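Local structure of putative uncharacterized protein (Dictyostelium purpureum, 4R12) at residues A[20-28]-A[224-232]; A[168-179]-A[575-586]. The protein is probably an essential subunit of gamma-secretase, which cleaves membrane proteins such as Notch receptors within the membrane, and is thought to recruit substrates. All coordinates share one frame; numbering follows the deposited sequence.

Interaction 1: A[20-28]-A[224-232]; sequences SSYPCTKIM and TAFFRDLSI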
loop_
_atom_site.group_PDB
_atom_site.type_symbol
_atom_site.label_atom_id
_atom_site.label_comp_id
_atom_site.label_asym_id
_atom_site.label_seq_id
_atom_site.Cartn_x
_atom_site.Cartn_y
_atom_site.Cartn_z
ATOM N N SER A 20 -15.642 2.883 -15.413
ATOM C CA SER A 20 -14.584 3.351 -14.544
ATOM C C SER A 20 -15.192 3.940 -13.293
ATOM O O SER A 20 -15.215 5.146 -13.124
ATOM C CB SER A 20 -13.718 4.366 -15.236
ATOM O OG SER A 20 -13.356 3.915 -16.516
ATOM N N SER A 21 -15.704 3.057 -12.444
ATOM C CA SER A 21 -16.232 3.429 -11.131
ATOM C C SER A 21 -15.467 2.722 -10.009
ATOM O O SER A 21 -15.003 1.583 -10.169
ATOM C CB SER A 21 -17.722 3.101 -11.029
ATOM O OG SER A 21 -17.921 1.719 -10.791
ATOM N N TYR A 22 -15.356 3.403 -8.866
ATOM C CA TYR A 22 -14.499 2.948 -7.785
ATOM C C TYR A 22 -15.288 2.925 -6.477
ATOM O O TYR A 22 -15.500 3.957 -5.850
ATOM C CB TYR A 22 -13.274 3.854 -7.662
ATOM C CG TYR A 22 -12.621 4.188 -8.993
ATOM C CD1 TYR A 22 -11.844 3.256 -9.662
ATOM C CD2 TYR A 22 -12.781 5.444 -9.574
ATOM C CE1 TYR A 22 -11.252 3.557 -10.895
ATOM C CE2 TYR A 22 -12.190 5.752 -10.799
ATOM C CZ TYR A 22 -11.427 4.804 -11.451
ATOM O OH TYR A 22 -10.820 5.106 -12.662
ATOM N N PRO A 23 -15.727 1.733 -6.071
ATOM C CA PRO A 23 -16.644 1.611 -4.930
ATOM C C PRO A 23 -15.955 1.725 -3.573
ATOM O O PRO A 23 -14.777 1.378 -3.412
ATOM C CB PRO A 23 -17.232 0.212 -5.110
ATOM C CG PRO A 23 -16.127 -0.561 -5.787
ATOM C CD PRO A 23 -15.411 0.429 -6.686
ATOM N N CYS A 24 -16.710 2.232 -2.607
ATOM C CA CYS A 24 -16.414 2.052 -1.203
ATOM C C CYS A 24 -16.869 0.649 -0.798
ATOM O O CYS A 24 -18.007 0.275 -1.062
ATOM C CB CYS A 24 -17.134 3.123 -0.375
ATOM S SG CYS A 24 -17.055 2.865 1.401
ATOM N N THR A 25 -15.991 -0.137 -0.181
ATOM C CA THR A 25 -16.334 -1.524 0.145
ATOM C C THR A 25 -16.410 -1.696 1.653
ATOM O O THR A 25 -16.029 -0.788 2.388
ATOM C CB THR A 25 -15.306 -2.503 -0.434
ATOM O OG1 THR A 25 -14.034 -2.239 0.152
ATOM C CG2 THR A 25 -15.207 -2.346 -1.970
ATOM N N LYS A 26 -16.899 -2.848 2.106
ATOM C CA LYS A 26 -17.082 -3.091 3.543
ATOM C C LYS A 26 -15.946 -3.921 4.138
ATOM O O LYS A 26 -15.570 -4.978 3.605
ATOM C CB LYS A 26 -18.425 -3.797 3.814
ATOM C CG LYS A 26 -19.027 -3.491 5.207
ATOM C CD LYS A 26 -19.921 -2.246 5.128
ATOM C CE LYS A 26 -20.291 -1.677 6.494
ATOM N NZ LYS A 26 -21.207 -0.500 6.318
ATOM N N ILE A 27 -15.399 -3.436 5.251
ATOM C CA ILE A 27 -14.364 -4.154 5.972
ATOM C C ILE A 27 -14.849 -4.437 7.391
ATOM O O ILE A 27 -15.318 -3.534 8.078
ATOM C CB ILE A 27 -13.044 -3.355 6.033
ATOM C CG1 ILE A 27 -12.571 -2.957 4.631
ATOM C CG2 ILE A 27 -11.974 -4.141 6.782
ATOM C CD1 ILE A 27 -12.003 -4.081 3.841
ATOM N N MET A 28 -14.750 -5.686 7.824
ATOM C CA MET A 28 -15.146 -6.029 9.185
ATOM C C MET A 28 -13.927 -6.091 10.109
ATOM O O MET A 28 -12.808 -6.377 9.669
ATOM C CB MET A 28 -15.913 -7.352 9.214
ATOM C CG MET A 28 -17.429 -7.185 9.138
ATOM S SD MET A 28 -18.013 -6.299 7.679
ATOM C CE MET A 28 -17.388 -7.408 6.415
ATOM N N THR A 224 -3.407 2.871 1.420
ATOM C CA THR A 224 -4.808 2.940 1.843
ATOM C C THR A 224 -5.515 4.106 1.186
ATOM O O THR A 224 -4.881 5.030 0.692
ATOM C CB THR A 224 -4.961 3.097 3.365
ATOM O OG1 THR A 224 -4.174 4.212 3.813
ATOM C CG2 THR A 224 -4.527 1.834 4.088
ATOM N N ALA A 225 -6.844 4.050 1.216
ATOM C CA ALA A 225 -7.693 5.110 0.697
ATOM C C ALA A 225 -9.137 4.825 1.095
ATOM O O ALA A 225 -9.467 3.711 1.522
ATOM C CB ALA A 225 -7.574 5.221 -0.803
ATOM N N PHE A 226 -9.984 5.839 0.976
ATOM C CA PHE A 226 -11.419 5.660 1.166
ATOM C C PHE A 226 -11.896 4.764 0.022
ATOM O O PHE A 226 -12.616 3.800 0.240
ATOM C CB PHE A 226 -12.157 7.001 1.158
ATOM C CG PHE A 226 -13.587 6.919 1.638
ATOM C CD1 PHE A 226 -14.596 6.510 0.781
ATOM C CD2 PHE A 226 -13.911 7.255 2.949
ATOM C CE1 PHE A 226 -15.912 6.438 1.212
ATOM C CE2 PHE A 226 -15.235 7.185 3.398
ATOM C CZ PHE A 226 -16.229 6.776 2.526
ATOM N N PHE A 227 -11.473 5.113 -1.189
ATOM C CA PHE A 227 -11.763 4.331 -2.399
ATOM C C PHE A 227 -10.516 3.550 -2.770
ATOM O O PHE A 227 -9.606 4.095 -3.397
ATOM C CB PHE A 227 -12.188 5.246 -3.562
ATOM C CG PHE A 227 -13.385 6.093 -3.246
ATOM C CD1 PHE A 227 -14.645 5.521 -3.158
ATOM C CD2 PHE A 227 -13.252 7.443 -3.011
ATOM C CE1 PHE A 227 -15.756 6.292 -2.839
ATOM C CE2 PHE A 227 -14.358 8.218 -2.702
ATOM C CZ PHE A 227 -15.613 7.642 -2.620
ATOM N N ARG A 228 -10.462 2.281 -2.385
ATOM C CA ARG A 228 -9.195 1.559 -2.426
ATOM C C ARG A 228 -8.701 1.220 -3.843
ATOM O O ARG A 228 -7.510 0.917 -4.024
ATOM C CB ARG A 228 -9.296 0.299 -1.549
ATOM C CG ARG A 228 -9.229 0.665 -0.032
ATOM C CD ARG A 228 -9.622 -0.482 0.901
ATOM N NE ARG A 228 -11.074 -0.637 1.038
ATOM C CZ ARG A 228 -11.843 0.112 1.829
ATOM N NH1 ARG A 228 -11.310 1.084 2.564
ATOM N NH2 ARG A 228 -13.160 -0.109 1.884
ATOM N N ASP A 229 -9.574 1.294 -4.845
ATOM C CA ASP A 229 -9.113 1.143 -6.230
ATOM C C ASP A 229 -8.319 2.368 -6.679
ATOM O O ASP A 229 -7.700 2.348 -7.735
ATOM C CB ASP A 229 -10.277 0.916 -7.191
ATOM C CG ASP A 229 -10.971 -0.406 -6.952
ATOM O OD1 ASP A 229 -10.271 -1.440 -6.845
ATOM O OD2 ASP A 229 -12.218 -0.401 -6.834
ATOM N N LEU A 230 -8.348 3.434 -5.874
ATOM C CA LEU A 230 -7.639 4.671 -6.195
ATOM C C LEU A 230 -6.445 4.892 -5.273
ATOM O O LEU A 230 -5.943 6.011 -5.173
ATOM C CB LEU A 230 -8.570 5.888 -6.095
ATOM C CG LEU A 230 -9.772 5.878 -7.043
ATOM C CD1 LEU A 230 -10.651 7.114 -6.832
ATOM C CD2 LEU A 230 -9.259 5.808 -8.492
ATOM N N SER A 231 -5.991 3.826 -4.618
ATOM C CA SER A 231 -4.957 3.928 -3.594
ATOM C C SER A 231 -3.525 4.000 -4.151
ATOM O O SER A 231 -2.698 3.101 -3.876
ATOM C CB SER A 231 -5.076 2.735 -2.629
ATOM O OG SER A 231 -5.016 1.510 -3.348
ATOM N N ILE A 232 -3.248 5.052 -4.917
ATOM C CA ILE A 232 -1.902 5.332 -5.417
ATOM C C ILE A 232 -0.917 5.492 -4.257
ATOM O O ILE A 232 0.185 4.929 -4.288
ATOM C CB ILE A 232 -1.888 6.603 -6.284
ATOM C CG1 ILE A 232 -2.817 6.423 -7.494
ATOM C CG2 ILE A 232 -0.448 6.982 -6.730
ATOM C CD1 ILE A 232 -2.856 7.627 -8.405
HETATM O O HOH W 1 -12.503 1.692 -5.017
HETATM O O HOH W 2 -12.863 1.024 -1.268
HETATM O O HOH W 3 -11.795 -2.899 -0.724
#

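Interaction 2: A[168-179]-A[575-586]; sequences AWGAELDSFMQG and SNWDYTALKVFK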
loop_
_atom_site.group_PDB
_atom_site.type_symbol
_atom_site.label_atom_id
_atom_site.label_comp_id
_atom_site.label_asym_id
_atom_site.label_seq_id
_atom_site.Cartn_x
_atom_site.Cartn_y
_atom_site.Cartn_z
ATOM N N ALA A 168 -36.076 13.820 -15.716
ATOM C CA ALA A 168 -34.816 14.115 -15.026
ATOM C C ALA A 168 -33.838 12.934 -14.954
ATOM O O ALA A 168 -34.153 11.817 -15.367
ATOM C CB ALA A 168 -35.112 14.624 -13.620
ATOM N N TRP A 169 -32.649 13.193 -14.417
ATOM C CA TRP A 169 -31.578 12.196 -14.390
ATOM C C TRP A 169 -31.429 11.481 -13.049
ATOM O O TRP A 169 -31.459 12.111 -11.990
ATOM C CB TRP A 169 -30.246 12.852 -14.751
ATOM C CG TRP A 169 -30.125 13.200 -16.193
ATOM C CD1 TRP A 169 -30.393 14.409 -16.776
ATOM C CD2 TRP A 169 -29.707 12.329 -17.247
ATOM N NE1 TRP A 169 -30.161 14.340 -18.129
ATOM C CE2 TRP A 169 -29.741 13.073 -18.444
ATOM C CE3 TRP A 169 -29.309 10.988 -17.296
ATOM C CZ2 TRP A 169 -29.388 12.522 -19.676
ATOM C CZ3 TRP A 169 -28.958 10.443 -18.520
ATOM C CH2 TRP A 169 -28.999 11.211 -19.694
ATOM N N GLY A 170 -31.245 10.165 -13.108
ATOM C CA GLY A 170 -31.026 9.361 -11.916
ATOM C C GLY A 170 -29.924 8.339 -12.125
ATOM O O GLY A 170 -29.391 8.217 -13.227
ATOM N N ALA A 171 -29.581 7.604 -11.068
ATOM C CA ALA A 171 -28.549 6.570 -11.161
ATOM C C ALA A 171 -28.828 5.399 -10.235
ATOM O O ALA A 171 -29.570 5.523 -9.266
ATOM C CB ALA A 171 -27.172 7.153 -10.851
ATOM N N GLU A 172 -28.225 4.256 -10.550
ATOM C CA GLU A 172 -28.260 3.107 -9.661
ATOM C C GLU A 172 -26.846 2.648 -9.339
ATOM O O GLU A 172 -26.013 2.482 -10.231
ATOM C CB GLU A 172 -29.065 1.951 -10.270
ATOM C CG GLU A 172 -28.915 0.640 -9.506
ATOM C CD GLU A 172 -29.821 -0.459 -10.032
ATOM O OE1 GLU A 172 -30.935 -0.142 -10.490
ATOM O OE2 GLU A 172 -29.418 -1.640 -9.988
ATOM N N LEU A 173 -26.596 2.445 -8.050
ATOM C CA LEU A 173 -25.321 1.953 -7.556
ATOM C C LEU A 173 -25.460 0.531 -6.993
ATOM O O LEU A 173 -26.170 0.304 -6.008
ATOM C CB LEU A 173 -24.766 2.898 -6.472
ATOM C CG LEU A 173 -24.204 4.281 -6.832
ATOM C CD1 LEU A 173 -25.234 5.192 -7.495
ATOM C CD2 LEU A 173 -23.612 4.963 -5.587
ATOM N N ASP A 174 -24.776 -0.417 -7.620
ATOM C CA ASP A 174 -24.736 -1.807 -7.169
ATOM C C ASP A 174 -23.387 -2.137 -6.540
ATOM O O ASP A 174 -22.360 -2.139 -7.227
ATOM C CB ASP A 174 -24.984 -2.773 -8.334
ATOM C CG ASP A 174 -26.278 -2.499 -9.055
ATOM O OD1 ASP A 174 -27.306 -2.307 -8.378
ATOM O OD2 ASP A 174 -26.268 -2.478 -10.305
ATOM N N SER A 175 -23.390 -2.416 -5.243
ATOM C CA SER A 175 -22.189 -2.863 -4.553
ATOM C C SER A 175 -22.588 -3.601 -3.292
ATOM O O SER A 175 -22.301 -3.158 -2.183
ATOM C CB SER A 175 -21.260 -1.682 -4.231
ATOM O OG SER A 175 -21.870 -0.767 -3.333
ATOM N N PHE A 176 -23.266 -4.734 -3.466
ATOM C CA PHE A 176 -23.742 -5.504 -2.331
ATOM C C PHE A 176 -22.628 -6.293 -1.667
ATOM O O PHE A 176 -22.019 -7.158 -2.292
ATOM C CB PHE A 176 -24.855 -6.475 -2.724
ATOM C CG PHE A 176 -25.339 -7.301 -1.564
ATOM C CD1 PHE A 176 -26.089 -6.715 -0.554
ATOM C CD2 PHE A 176 -25.012 -8.644 -1.459
ATOM C CE1 PHE A 176 -26.519 -7.457 0.533
ATOM C CE2 PHE A 176 -25.446 -9.401 -0.370
ATOM C CZ PHE A 176 -26.197 -8.805 0.623
ATOM N N MET A 177 -22.387 -5.991 -0.393
ATOM C CA MET A 177 -21.346 -6.639 0.392
ATOM C C MET A 177 -21.932 -7.775 1.214
ATOM O O MET A 177 -22.776 -7.553 2.080
ATOM C CB MET A 177 -20.649 -5.617 1.303
ATOM C CG MET A 177 -20.000 -4.460 0.537
ATOM S SD MET A 177 -18.530 -4.978 -0.379
ATOM C CE MET A 177 -18.774 -4.100 -1.925
ATOM N N GLN A 178 -21.496 -8.995 0.936
ATOM C CA GLN A 178 -22.048 -10.157 1.626
ATOM C C GLN A 178 -21.687 -10.172 3.102
ATOM O O GLN A 178 -22.483 -10.583 3.929
ATOM C CB GLN A 178 -21.570 -11.451 0.984
ATOM C CG GLN A 178 -22.109 -11.695 -0.394
ATOM C CD GLN A 178 -21.857 -13.115 -0.833
ATOM O OE1 GLN A 178 -22.648 -14.015 -0.539
ATOM N NE2 GLN A 178 -20.742 -13.331 -1.519
ATOM N N GLY A 179 -20.481 -9.721 3.424
ATOM C CA GLY A 179 -20.019 -9.716 4.799
ATOM C C GLY A 179 -20.505 -8.511 5.582
ATOM O O GLY A 179 -20.578 -7.397 5.059
ATOM N N SER A 575 -15.196 -7.819 3.129
ATOM C CA SER A 575 -16.381 -8.476 2.574
ATOM C C SER A 575 -16.126 -9.077 1.204
ATOM O O SER A 575 -15.456 -8.457 0.364
ATOM C CB SER A 575 -17.532 -7.483 2.459
ATOM O OG SER A 575 -18.660 -8.093 1.852
ATOM N N ASN A 576 -16.669 -10.273 0.973
ATOM C CA ASN A 576 -16.802 -10.801 -0.386
ATOM C C ASN A 576 -17.863 -9.998 -1.115
ATOM O O ASN A 576 -18.765 -9.442 -0.484
ATOM C CB ASN A 576 -17.207 -12.285 -0.408
ATOM C CG ASN A 576 -16.162 -13.207 0.211
ATOM O OD1 ASN A 576 -14.993 -12.852 0.333
ATOM N ND2 ASN A 576 -16.591 -14.405 0.601
ATOM N N TRP A 577 -17.764 -9.936 -2.439
ATOM C CA TRP A 577 -18.860 -9.412 -3.247
ATOM C C TRP A 577 -18.879 -10.039 -4.640
ATOM O O TRP A 577 -17.842 -10.482 -5.151
ATOM C CB TRP A 577 -18.774 -7.888 -3.350
ATOM C CG TRP A 577 -17.559 -7.367 -4.063
ATOM C CD1 TRP A 577 -17.363 -7.305 -5.419
ATOM C CD2 TRP A 577 -16.388 -6.801 -3.462
ATOM N NE1 TRP A 577 -16.133 -6.745 -5.689
ATOM C CE2 TRP A 577 -15.518 -6.429 -4.506
ATOM C CE3 TRP A 577 -15.988 -6.581 -2.142
ATOM C CZ2 TRP A 577 -14.271 -5.846 -4.270
ATOM C CZ3 TRP A 577 -14.747 -6.002 -1.910
ATOM C CH2 TRP A 577 -13.904 -5.643 -2.972
ATOM N N ASP A 578 -20.062 -10.072 -5.248
ATOM C CA ASP A 578 -20.226 -10.668 -6.579
ATOM C C ASP A 578 -19.810 -9.708 -7.678
ATOM O O ASP A 578 -18.997 -10.055 -8.540
ATOM C CB ASP A 578 -21.676 -11.115 -6.801
ATOM C CG ASP A 578 -22.001 -12.409 -6.079
ATOM O OD1 ASP A 578 -21.075 -13.004 -5.479
ATOM O OD2 ASP A 578 -23.178 -12.839 -6.118
ATOM N N TYR A 579 -20.369 -8.502 -7.656
ATOM C CA TYR A 579 -20.063 -7.513 -8.688
ATOM C C TYR A 579 -20.383 -6.088 -8.247
ATOM O O TYR A 579 -21.180 -5.859 -7.329
ATOM C CB TYR A 579 -20.835 -7.822 -9.973
ATOM C CG TYR A 579 -22.267 -7.347 -9.928
ATOM C CD1 TYR A 579 -23.217 -8.036 -9.193
ATOM C CD2 TYR A 579 -22.665 -6.203 -10.611
ATOM C CE1 TYR A 579 -24.526 -7.606 -9.138
ATOM C CE2 TYR A 579 -23.973 -5.761 -10.563
ATOM C CZ TYR A 579 -24.901 -6.468 -9.822
ATOM O OH TYR A 579 -26.213 -6.044 -9.762
ATOM N N THR A 580 -19.760 -5.135 -8.932
ATOM C CA THR A 580 -19.959 -3.717 -8.678
ATOM C C THR A 580 -20.347 -3.006 -9.972
ATOM O O THR A 580 -19.735 -3.250 -11.014
ATOM C CB THR A 580 -18.682 -3.094 -8.080
ATOM O OG1 THR A 580 -18.691 -3.266 -6.657
ATOM C CG2 THR A 580 -18.583 -1.612 -8.422
ATOM N N ALA A 581 -21.362 -2.140 -9.924
ATOM C CA ALA A 581 -21.778 -1.421 -11.130
ATOM C C ALA A 581 -22.455 -0.080 -10.848
ATOM O O ALA A 581 -23.141 0.104 -9.837
ATOM C CB ALA A 581 -22.705 -2.295 -11.971
ATOM N N LEU A 582 -22.256 0.851 -11.775
ATOM C CA LEU A 582 -22.866 2.167 -11.712
ATOM C C LEU A 582 -23.580 2.449 -13.028
ATOM O O LEU A 582 -22.968 2.429 -14.100
ATOM C CB LEU A 582 -21.803 3.233 -11.416
ATOM C CG LEU A 582 -22.169 4.718 -11.346
ATOM C CD1 LEU A 582 -23.563 4.955 -10.800
ATOM C CD2 LEU A 582 -21.153 5.418 -10.450
ATOM N N LYS A 583 -24.878 2.700 -12.941
ATOM C CA LYS A 583 -25.691 2.922 -14.121
ATOM C C LYS A 583 -26.419 4.248 -14.008
ATOM O O LYS A 583 -26.887 4.615 -12.930
ATOM C CB LYS A 583 -26.702 1.782 -14.303
ATOM C CG LYS A 583 -26.097 0.385 -14.208
ATOM C CD LYS A 583 -27.172 -0.671 -13.946
ATOM C CE LYS A 583 -26.552 -2.049 -13.746
ATOM N NZ LYS A 583 -27.566 -3.071 -13.354
ATOM N N VAL A 584 -26.507 4.967 -15.123
ATOM C CA VAL A 584 -27.254 6.216 -15.171
ATOM C C VAL A 584 -28.396 6.062 -16.178
ATOM O O VAL A 584 -28.279 5.316 -17.150
ATOM C CB VAL A 584 -26.329 7.407 -15.524
ATOM C CG1 VAL A 584 -27.123 8.666 -15.812
ATOM C CG2 VAL A 584 -25.364 7.661 -14.377
ATOM N N PHE A 585 -29.507 6.741 -15.914
ATOM C CA PHE A 585 -30.720 6.586 -16.703
ATOM C C PHE A 585 -31.628 7.783 -16.472
ATOM O O PHE A 585 -31.456 8.514 -15.494
ATOM C CB PHE A 585 -31.432 5.291 -16.317
ATOM C CG PHE A 585 -31.726 5.188 -14.849
ATOM C CD1 PHE A 585 -32.907 5.687 -14.327
ATOM C CD2 PHE A 585 -30.806 4.620 -13.986
ATOM C CE1 PHE A 585 -33.173 5.611 -12.974
ATOM C CE2 PHE A 585 -31.063 4.538 -12.633
ATOM C CZ PHE A 585 -32.250 5.035 -12.125
ATOM N N LYS A 586 -32.601 7.989 -17.354
ATOM C CA LYS A 586 -33.582 9.042 -17.112
ATOM C C LYS A 586 -34.792 8.469 -16.390
ATOM O O LYS A 586 -35.258 7.376 -16.708
ATOM C CB LYS A 586 -33.990 9.735 -18.414
ATOM C CG LYS A 586 -33.276 11.072 -18.610
ATOM C CD LYS A 586 -33.839 11.888 -19.764
ATOM C CE LYS A 586 -33.231 13.290 -19.778
ATOM N NZ LYS A 586 -33.641 14.079 -20.975
HETATM O O HOH W 4 -23.665 -5.774 -6.188
HETATM O O HOH W 5 -22.299 -9.072 -3.980
#

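Interaction 1: A[20-28]-A[224-232]
T25 OG1 accepts a hydrogen bond from R228 NH2 at 2.9 Å. The bond is nearly straight, 170° at the hydrogen, and the oxygen lies in the guanidinium plane. A water held by R228 NE also bonds to this hydroxyl. The arginine chain turns at its third torsion (chi3 -81°), so that the guanidinium edge meets T25 OG1. I27 CG1 sits over one face of that group, 4.0 Å from R228 NH2. Two more waters tie P23 O to the 224-232 loop. One donates to P23 O and to D229 OD2 and accepts from D229 N. The other donates to P23 O and F226 O and accepts from R228 N.

Apolar contacts flank these bonds. L230 CD2 stands over the middle of the Y22 ring, 3.5 Å from its centroid and 3° off the normal, a CH-pi contact. D229 CB approaches the same ring obliquely, 3.7 Å from Y22 CD1. With an alanine in place of Y22, the L230 methyl would probably lose its aromatic seat and a gap would open beside D229. The F227 ring turns an edge to the P23-C24 backbone. C24 SG, disulfide-bonded to C36, meets the F226 ring obliquely, 3.8 Å from F226 CE1. Waters bridge P23 O to the backbone N atoms of R228 and D229, so small-lobe strand and large-lobe loop are joined here through water.

Interaction 2: A[168-179]-A[575-586]
K586 lies across W169, its chain extended beyond CG. Its CB is 3.7 Å from A168 O. Its CG stands over the six-membered ring of W169, 4.0 Å from the centroid and 9° off the normal, a CH-pi contact. Its CE then reaches the indole nitrogen, 3.6 Å from W169 NE1. V584 CG1 touches the same indole at W169 CE3.

On the other face of the sheet, K583 NZ makes a salt bridge to D174 OD2, long and weak at 3.4 Å. E172 runs beside the lysine and points the same way. The F585 ring swings back over its partner strand because CG sits between the backbone N and the carbonyl carbon (chi1 55°). G170 O lies over one face of this ring, and E172 N lies at its edge.

Beyond the ladder of strands 169-174 and 581-586, S575 OG accepts from G179 N at 2.9 Å and donates to N576 O. M177 SD meets W577 obliquely, a Met-aromatic contact. The backbones of G170, E172 and D174 exchange paired bonds with F585, K583 and A581. This is a regular antiparallel beta ladder, which adds the last strand of the modelled chain to strand 169-174 of the small lobe.

In the fold
The centres of the two interactions are about 14 Å apart. Their segments alternate along the chain: 20-28, 168-179, 224-232, then 575-586. The two touch where strand 21-29 pairs antiparallel with strand 572-575. There K26 O and S575 N are 2.9 Å apart, a probable hydrogen bond. M28 also packs on G179, and T25 on W577. Interaction 1 is buried and joins the small lobe to the loop between strand 214-220 and helix 234-252 of the large lobe. Interaction 2 lies farther from the chain centre. Strand 572-575 also pairs with strand 192-203, and the chain then continues to 581-586 on strand 169-174, so this C-terminal part probably helps join the two lobes.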